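Local atomic coordinates of putative large adhesion protein (Lap) involved in biofilm formation (Marinobacter hydrocarbonoclasticus ATCC 49840, PDB entry 6M8M), a protein that probably mediates bacterial adhesion and biofilm formation, through a calcium-binding PA14 domain that binds sugars such as glucose. Residues G138-E150 with S163-I177. Numbering follows the deposited sequence. Where two conformers were deposited one is given.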
ATOM      1  N   GLY A 138       5.091   7.006   4.338  1.00  4.64           N
ATOM      2  CA  GLY A 138       5.940   6.459   3.305  1.00  4.77           C
ATOM      3  C   GLY A 138       5.416   5.186   2.670  1.00  4.02           C
ATOM      4  O   GLY A 138       4.424   4.605   3.093  1.00  4.34           O
ATOM      5  N   TYR A 139       6.143   4.754   1.645  1.00  3.83           N
ATOM      6  CA  TYR A 139       5.739   3.578   0.892  1.00  4.25           C
ATOM      7  C   TYR A 139       6.865   3.134  -0.028  1.00  4.45           C
ATOM      8  O   TYR A 139       7.794   3.891  -0.334  1.00  4.41           O
ATOM      9  CB  TYR A 139       4.484   3.830   0.027  1.00  4.36           C
ATOM     10  CG  TYR A 139       4.706   4.970  -0.930  1.00  4.58           C
ATOM     11  CD1 TYR A 139       4.528   6.273  -0.510  1.00  5.05           C
ATOM     12  CD2 TYR A 139       5.177   4.763  -2.223  1.00  4.84           C
ATOM     13  CE1 TYR A 139       4.779   7.339  -1.338  1.00  4.86           C
ATOM     14  CE2 TYR A 139       5.452   5.844  -3.072  1.00  4.51           C
ATOM     15  CZ  TYR A 139       5.251   7.129  -2.611  1.00  5.11           C
ATOM     16  OH  TYR A 139       5.524   8.209  -3.437  1.00  5.40           O
ATOM     17  N   ARG A 140       6.738   1.897  -0.506  1.00  4.13           N
ATOM     18  CA  ARG A 140       7.555   1.383  -1.595  1.00  4.65           C
ATOM     19  C   ARG A 140       6.685   0.476  -2.450  1.00  4.77           C
ATOM     20  O   ARG A 140       5.944  -0.357  -1.907  1.00  5.55           O
ATOM     21  CB  ARG A 140       8.763   0.595  -1.099  1.00  6.10           C
ATOM     22  CG  ARG A 140       9.569   0.023  -2.284  1.00  8.64           C
ATOM     23  CD  ARG A 140      10.820  -0.686  -1.859  1.00  9.53           C
ATOM     24  NE  ARG A 140      11.816   0.268  -1.401  1.00  8.80           N
ATOM     25  CZ  ARG A 140      12.946  -0.077  -0.811  1.00 11.82           C
ATOM     26  NH1 ARG A 140      13.219  -1.359  -0.586  1.00 14.37           N
ATOM     27  NH2 ARG A 140      13.786   0.858  -0.419  1.00 12.62           N
ATOM     28  N   ILE A 141       6.780   0.623  -3.769  1.00  4.47           N
ATOM     29  CA  ILE A 141       6.167  -0.283  -4.736  1.00  4.62           C
ATOM     30  C   ILE A 141       7.279  -1.014  -5.473  1.00  4.45           C
ATOM     31  O   ILE A 141       8.198  -0.385  -6.004  1.00  5.05           O
ATOM     32  CB  ILE A 141       5.286   0.468  -5.756  1.00  5.12           C
ATOM     33  CG1 ILE A 141       4.273   1.359  -5.035  1.00  5.90           C
ATOM     34  CG2 ILE A 141       4.633  -0.535  -6.706  1.00  5.55           C
ATOM     35  CD1 ILE A 141       3.270   2.034  -5.938  1.00  6.93           C
ATOM     36  N   GLU A 142       7.187  -2.330  -5.515  1.00  5.45           N
ATOM     37  CA  GLU A 142       8.101  -3.173  -6.273  1.00  5.90           C
ATOM     38  C   GLU A 142       7.318  -3.977  -7.299  1.00  5.97           C
ATOM     39  O   GLU A 142       6.228  -4.481  -7.007  1.00  7.22           O
ATOM     40  CB  GLU A 142       8.847  -4.127  -5.336  1.00  8.37           C
ATOM     41  CG  GLU A 142       9.835  -3.431  -4.426  1.00 11.22           C
ATOM     42  CD  GLU A 142      10.417  -4.337  -3.354  1.00 23.58           C
ATOM     43  OE1 GLU A 142       9.947  -5.488  -3.221  1.00 27.89           O
ATOM     44  OE2 GLU A 142      11.346  -3.889  -2.643  1.00 27.16           O
ATOM     45  N   VAL A 143       7.854  -4.081  -8.509  1.00  5.64           N
ATOM     46  CA  VAL A 143       7.285  -4.910  -9.568  1.00  6.68           C
ATOM     47  C   VAL A 143       8.363  -5.899  -9.959  1.00  9.08           C
ATOM     48  O   VAL A 143       9.490  -5.500 -10.285  1.00  9.24           O
ATOM     49  CB  VAL A 143       6.822  -4.078 -10.767  1.00  8.76           C
ATOM     50  CG1 VAL A 143       6.467  -4.988 -11.943  1.00  9.01           C
ATOM     51  CG2 VAL A 143       5.620  -3.226 -10.375  1.00  8.09           C
ATOM     52  N   ASN A 144       8.046  -7.188  -9.858  1.00 11.41           N
ATOM     53  CA  ASN A 144       9.012  -8.250 -10.122  1.00 14.12           C
ATOM     54  C   ASN A 144      10.285  -8.024  -9.316  1.00 14.52           C
ATOM     55  O   ASN A 144      11.405  -8.225  -9.799  1.00 17.84           O
ATOM     56  CB  ASN A 144       9.285  -8.384 -11.612  1.00 18.96           C
ATOM     57  CG  ASN A 144       8.141  -9.071 -12.341  1.00 19.87           C
ATOM     58  OD1 ASN A 144       7.559 -10.034 -11.838  1.00 25.52           O
ATOM     59  ND2 ASN A 144       7.793  -8.558 -13.513  1.00 19.36           N
ATOM     60  N   GLY A 145      10.106  -7.592  -8.069  1.00 14.13           N
ATOM     61  CA  GLY A 145      11.191  -7.436  -7.130  1.00 16.29           C
ATOM     62  C   GLY A 145      11.998  -6.164  -7.256  1.00 17.49           C
ATOM     63  O   GLY A 145      12.910  -5.952  -6.446  1.00 22.02           O
ATOM     64  N   GLN A 146      11.704  -5.314  -8.230  1.00 10.65           N
ATOM     65  CA  GLN A 146      12.450  -4.083  -8.435  1.00  9.91           C
ATOM     66  C   GLN A 146      11.635  -2.882  -7.977  1.00  7.03           C
ATOM     67  O   GLN A 146      10.446  -2.790  -8.260  1.00  6.98           O
ATOM     68  CB  GLN A 146      12.794  -3.933  -9.908  1.00 10.85           C
ATOM     69  CG  GLN A 146      13.789  -4.978 -10.391  1.00 18.50           C
ATOM     70  CD  GLN A 146      15.179  -4.743  -9.819  1.00 24.15           C
ATOM     71  OE1 GLN A 146      15.732  -3.645  -9.936  1.00 34.25           O
ATOM     72  NE2 GLN A 146      15.739  -5.761  -9.181  1.00 30.94           N
ATOM     73  N   THR A 147      12.280  -1.956  -7.292  1.00  6.71           N
ATOM     74  CA  THR A 147      11.601  -0.752  -6.838  1.00  5.45           C
ATOM     75  C   THR A 147      11.228   0.113  -8.020  1.00  6.00           C
ATOM     76  O   THR A 147      12.085   0.466  -8.840  1.00  7.63           O
ATOM     77  CB  THR A 147      12.509   0.024  -5.891  1.00  6.93           C
ATOM     78  OG1 THR A 147      12.790  -0.817  -4.776  1.00  8.75           O
ATOM     79  CG2 THR A 147      11.861   1.310  -5.438  1.00  7.87           C
ATOM     80  N   VAL A 148       9.959   0.494  -8.092  1.00  5.18           N
ATOM     81  CA  VAL A 148       9.470   1.367  -9.152  1.00  5.93           C
ATOM     82  C   VAL A 148       8.849   2.643  -8.615  1.00  5.07           C
ATOM     83  O   VAL A 148       8.546   3.547  -9.404  1.00  5.97           O
ATOM     84  CB  VAL A 148       8.491   0.647 -10.104  1.00  6.17           C
ATOM     85  CG1 VAL A 148       9.169  -0.567 -10.761  1.00  7.11           C
ATOM     86  CG2 VAL A 148       7.218   0.231  -9.392  1.00  6.67           C
ATOM     87  N   ALA A 149       8.597   2.742  -7.314  1.00  5.06           N
ATOM     88  CA  ALA A 149       8.126   3.987  -6.717  1.00  6.05           C
ATOM     89  C   ALA A 149       8.390   3.903  -5.227  1.00  5.22           C
ATOM     90  O   ALA A 149       8.272   2.820  -4.647  1.00  6.23           O
ATOM     91  CB  ALA A 149       6.623   4.199  -6.948  1.00  5.23           C
ATOM     92  N   GLU A 150       8.731   5.026  -4.608  1.00  5.10           N
ATOM     93  CA  GLU A 150       8.877   5.008  -3.155  1.00  5.52           C
ATOM     94  C   GLU A 150       8.958   6.425  -2.620  1.00  6.48           C
ATOM     95  O   GLU A 150       9.457   7.337  -3.286  1.00  7.42           O
ATOM     96  CB  GLU A 150      10.090   4.209  -2.676  1.00  7.17           C
ATOM     97  CG  GLU A 150      11.393   4.846  -3.032  1.00  9.92           C
ATOM     98  CD  GLU A 150      12.595   4.125  -2.445  1.00 10.04           C
ATOM     99  OE1 GLU A 150      13.720   4.486  -2.851  1.00 12.03           O
ATOM    100  OE2 GLU A 150      12.421   3.215  -1.618  1.00 10.99           O
ATOM    101  N   SER A 163       9.195   5.688 -11.291  0.54  6.79           N
ATOM    102  CA  SER A 163       9.944   5.460 -12.518  0.54  7.56           C
ATOM    103  C   SER A 163       9.140   4.625 -13.510  0.54  7.35           C
ATOM    104  O   SER A 163       8.362   3.749 -13.124  0.54  8.25           O
ATOM    105  CB  SER A 163      11.278   4.770 -12.236  0.54 10.41           C
ATOM    106  OG  SER A 163      11.127   3.624 -11.426  0.54 10.32           O
ATOM    107  N   GLU A 164       9.337   4.896 -14.799  1.00  6.99           N
ATOM    108  CA  GLU A 164       8.805   4.013 -15.823  1.00  7.24           C
ATOM    109  C   GLU A 164       9.431   2.637 -15.662  1.00  7.21           C
ATOM    110  O   GLU A 164      10.614   2.515 -15.320  1.00  8.72           O
ATOM    111  CB  GLU A 164       9.073   4.583 -17.214  1.00  8.39           C
ATOM    112  CG  GLU A 164       8.304   5.871 -17.482  1.00  9.98           C
ATOM    113  CD  GLU A 164       8.587   6.491 -18.837  1.00 11.09           C
ATOM    114  OE1 GLU A 164       7.733   7.239 -19.343  1.00 12.89           O
ATOM    115  OE2 GLU A 164       9.671   6.246 -19.391  1.00 13.63           O
ATOM    116  N   PHE A 165       8.631   1.600 -15.868  1.00  6.92           N
ATOM    117  CA  PHE A 165       9.126   0.235 -15.813  1.00  6.57           C
ATOM    118  C   PHE A 165       8.527  -0.531 -16.979  1.00  5.56           C
ATOM    119  O   PHE A 165       7.375  -0.305 -17.353  1.00  6.25           O
ATOM    120  CB  PHE A 165       8.827  -0.447 -14.464  1.00  7.89           C
ATOM    121  CG  PHE A 165       7.372  -0.555 -14.125  1.00  7.12           C
ATOM    122  CD1 PHE A 165       6.710   0.493 -13.505  1.00  6.55           C
ATOM    123  CD2 PHE A 165       6.669  -1.721 -14.369  1.00  7.65           C
ATOM    124  CE1 PHE A 165       5.382   0.391 -13.177  1.00  7.16           C
ATOM    125  CE2 PHE A 165       5.326  -1.820 -14.030  1.00  7.73           C
ATOM    126  CZ  PHE A 165       4.690  -0.766 -13.432  1.00  7.81           C
ATOM    127  N   THR A 166       9.308  -1.436 -17.539  1.00  6.55           N
ATOM    128  CA  THR A 166       8.851  -2.297 -18.628  1.00  6.80           C
ATOM    129  C   THR A 166       8.765  -3.712 -18.098  1.00  6.43           C
ATOM    130  O   THR A 166       9.702  -4.209 -17.471  1.00  8.08           O
ATOM    131  CB  THR A 166       9.802  -2.185 -19.818  1.00  6.99           C
ATOM    132  OG1 THR A 166       9.768  -0.826 -20.288  1.00  8.05           O
ATOM    133  CG2 THR A 166       9.405  -3.117 -20.935  1.00  7.97           C
ATOM    134  N   LEU A 167       7.632  -4.352 -18.315  1.00  6.76           N
ATOM    135  CA  LEU A 167       7.467  -5.711 -17.813  1.00  7.26           C
ATOM    136  C   LEU A 167       8.518  -6.613 -18.443  1.00  7.49           C
ATOM    137  O   LEU A 167       8.833  -6.492 -19.624  1.00  8.74           O
ATOM    138  CB  LEU A 167       6.062  -6.210 -18.110  1.00  8.37           C
ATOM    139  CG  LEU A 167       4.931  -5.357 -17.531  1.00  8.87           C
ATOM    140  CD1 LEU A 167       3.572  -5.917 -17.950  1.00 11.18           C
ATOM    141  CD2 LEU A 167       5.011  -5.263 -16.025  1.00 11.61           C
ATOM    142  N   THR A 168       9.082  -7.498 -17.628  1.00  9.77           N
ATOM    143  CA  THR A 168      10.220  -8.322 -18.023  1.00 12.72           C
ATOM    144  C   THR A 168       9.950  -9.775 -17.665  1.00 15.16           C
ATOM    145  O   THR A 168       9.439 -10.072 -16.581  1.00 19.38           O
ATOM    146  CB  THR A 168      11.498  -7.814 -17.321  1.00 16.41           C
ATOM    147  OG1 THR A 168      11.739  -6.446 -17.692  1.00 23.08           O
ATOM    148  CG2 THR A 168      12.706  -8.642 -17.711  1.00 25.30           C
ATOM    149  N   GLY A 169      10.298 -10.680 -18.588  1.00 15.27           N
ATOM    150  CA  GLY A 169       9.931 -12.076 -18.455  1.00 21.04           C
ATOM    151  C   GLY A 169       8.475 -12.309 -18.816  1.00 16.76           C
ATOM    152  O   GLY A 169       7.736 -11.399 -19.194  1.00 13.59           O
ATOM    153  N   ASP A 170       8.049 -13.567 -18.681  1.00 19.92           N
ATOM    154  CA  ASP A 170       6.698 -13.947 -19.074  1.00 25.31           C
ATOM    155  C   ASP A 170       5.681 -13.801 -17.952  1.00 28.47           C
ATOM    156  O   ASP A 170       4.483 -13.978 -18.196  1.00 30.75           O
ATOM    157  CB  ASP A 170       6.673 -15.386 -19.596  1.00 28.19           C
ATOM    158  N   GLY A 171       6.121 -13.482 -16.740  1.00 23.34           N
ATOM    159  CA  GLY A 171       5.211 -13.304 -15.634  1.00 25.22           C
ATOM    160  C   GLY A 171       4.798 -14.625 -15.023  1.00 27.96           C
ATOM    161  O   GLY A 171       5.329 -15.683 -15.372  1.00 32.62           O
ATOM    162  N   PRO A 172       3.834 -14.596 -14.087  1.00 20.38           N
ATOM    163  CA  PRO A 172       3.101 -13.406 -13.631  1.00 17.95           C
ATOM    164  C   PRO A 172       4.006 -12.287 -13.133  1.00 17.06           C
ATOM    165  O   PRO A 172       5.125 -12.515 -12.666  1.00 19.77           O
ATOM    166  CB  PRO A 172       2.234 -13.939 -12.481  1.00 21.80           C
ATOM    167  CG  PRO A 172       2.886 -15.209 -12.052  1.00 28.00           C
ATOM    168  CD  PRO A 172       3.498 -15.791 -13.291  1.00 23.76           C
ATOM    169  N   HIS A 173       3.520 -11.064 -13.273  1.00 12.02           N
ATOM    170  CA  HIS A 173       4.281  -9.870 -12.918  1.00 10.62           C
ATOM    171  C   HIS A 173       3.846  -9.447 -11.527  1.00  8.84           C
ATOM    172  O   HIS A 173       2.812  -8.801 -11.348  1.00  9.42           O
ATOM    173  CB  HIS A 173       4.052  -8.788 -13.957  1.00 10.79           C
ATOM    174  CG  HIS A 173       4.507  -9.193 -15.320  1.00 11.63           C
ATOM    175  ND1 HIS A 173       5.833  -9.403 -15.612  1.00 12.60           N
ATOM    176  CD2 HIS A 173       3.820  -9.462 -16.454  1.00 14.93           C
ATOM    177  CE1 HIS A 173       5.950  -9.771 -16.877  1.00 12.52           C
ATOM    178  NE2 HIS A 173       4.744  -9.809 -17.410  1.00 14.73           N
ATOM    179  N   SER A 174       4.650  -9.801 -10.543  1.00  7.67           N
ATOM    180  CA  SER A 174       4.293  -9.543  -9.165  1.00  8.46           C
ATOM    181  C   SER A 174       4.369  -8.056  -8.862  1.00  6.86           C
ATOM    182  O   SER A 174       5.211  -7.329  -9.396  1.00  9.83           O
ATOM    183  CB  SER A 174       5.253 -10.287  -8.246  1.00 11.27           C
ATOM    184  OG  SER A 174       6.563  -9.741  -8.360  1.00 15.53           O
ATOM    185  N   VAL A 175       3.466  -7.599  -8.012  1.00  6.41           N
ATOM    186  CA  VAL A 175       3.507  -6.260  -7.448  1.00  6.52           C
ATOM    187  C   VAL A 175       3.374  -6.378  -5.937  1.00  6.14           C
ATOM    188  O   VAL A 175       2.555  -7.154  -5.432  1.00  6.86           O
ATOM    189  CB  VAL A 175       2.437  -5.340  -8.077  1.00  7.69           C
ATOM    190  CG1 VAL A 175       1.013  -5.874  -7.886  1.00  9.55           C
ATOM    191  CG2 VAL A 175       2.573  -3.926  -7.532  1.00  8.72           C
ATOM    192  N   GLU A 176       4.234  -5.657  -5.225  1.00  5.98           N
ATOM    193  CA  GLU A 176       4.231  -5.631  -3.769  1.00  6.87           C
ATOM    194  C   GLU A 176       4.342  -4.190  -3.327  1.00  5.98           C
ATOM    195  O   GLU A 176       5.269  -3.483  -3.738  1.00  7.06           O
ATOM    196  CB  GLU A 176       5.374  -6.443  -3.177  1.00  9.51           C
ATOM    197  CG  GLU A 176       5.438  -6.338  -1.659  1.00 13.42           C
ATOM    198  CD  GLU A 176       6.389  -7.328  -1.019  1.00 22.74           C
ATOM    199  OE1 GLU A 176       6.469  -8.479  -1.498  1.00 29.76           O
ATOM    200  OE2 GLU A 176       7.048  -6.951  -0.022  1.00 29.44           O
ATOM    201  N   ILE A 177       3.396  -3.758  -2.507  1.00  6.15           N
ATOM    202  CA  ILE A 177       3.341  -2.401  -1.980  1.00  5.76           C
ATOM    203  C   ILE A 177       3.401  -2.487  -0.473  1.00  4.89           C
ATOM    204  O   ILE A 177       2.634  -3.250   0.132  1.00  5.51           O
ATOM    205  CB  ILE A 177       2.037  -1.707  -2.407  1.00  6.27           C
ATOM    206  CG1 ILE A 177       1.957  -1.634  -3.932  1.00  8.08           C
ATOM    207  CG2 ILE A 177       1.906  -0.335  -1.767  1.00  8.43           C
ATOM    208  CD1 ILE A 177       0.563  -1.524  -4.454  1.00 10.74           C
TER
HETATM  209  O   HOH W   1       7.416  -7.378  -6.818  1.00 14.53           O
HETATM  210  O   HOH W   2       8.422  -7.816  -4.301  1.00 26.97           O
HETATM  211  O   HOH W   3      12.017   3.741  -8.724  0.55 14.46           O
HETATM  212  O   HOH W   4       6.426   3.579 -11.273  1.00  6.23           O
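The side-chain amide of N144 reaches from the hairpin turn to H173 and S174, where the loop from L167 runs into the strand beginning at 174, a clear case of one side chain tying a turn to its neighbour. Its CG lies beside the backbone N (chi1 -75°), which sends ND2 to H173 ND1 at 3.0 Å. The hydrogen bond lies close to both the amide and the imidazole planes, although those planes are 66° apart, and ND1 must be unprotonated to accept it. N144 OD1 accepts from S174 N at 3.2 Å, the donor standing well above the carbonyl plane. Bonds at both ends restrict the amide's rotation and set which end is N, while L167 CB and G171 CA, on opposite ring faces, help hold the imidazole. N144 N donates to S174 O. N144 and G145 are the central residues of the type I' turn from V143 to Q146, in a hairpin whose strand 139-143 pairs antiparallel with 174-177 within the larger sheet of the PA14 domain. E142 and E176 form a hydrogen-bonded pair, with N of E142 2.9 Å from O of E176. Their carboxylates (E142 OE1 to E176 OE2, 4.6 Å) are like charges whose repulsion is probably eased by K61, which salt-bridges E176 OE2 and forms a long, weak ion pair with E142 OE1. On the other face, I141 lies side by side with I177 (CG1 to CG1, 3.9 Å) and V175; I141 meets F131 and I190 of the second sheet, I177 also meets I190, and V175 meets L122. V143 puts CG2 over a face of F165, 4.3 Å from the ring centroid, and V148 CG1 meets F165 CB at 3.7 Å. S163 N donates to V148 O, which also accepts from a water that donates to S163 O as well.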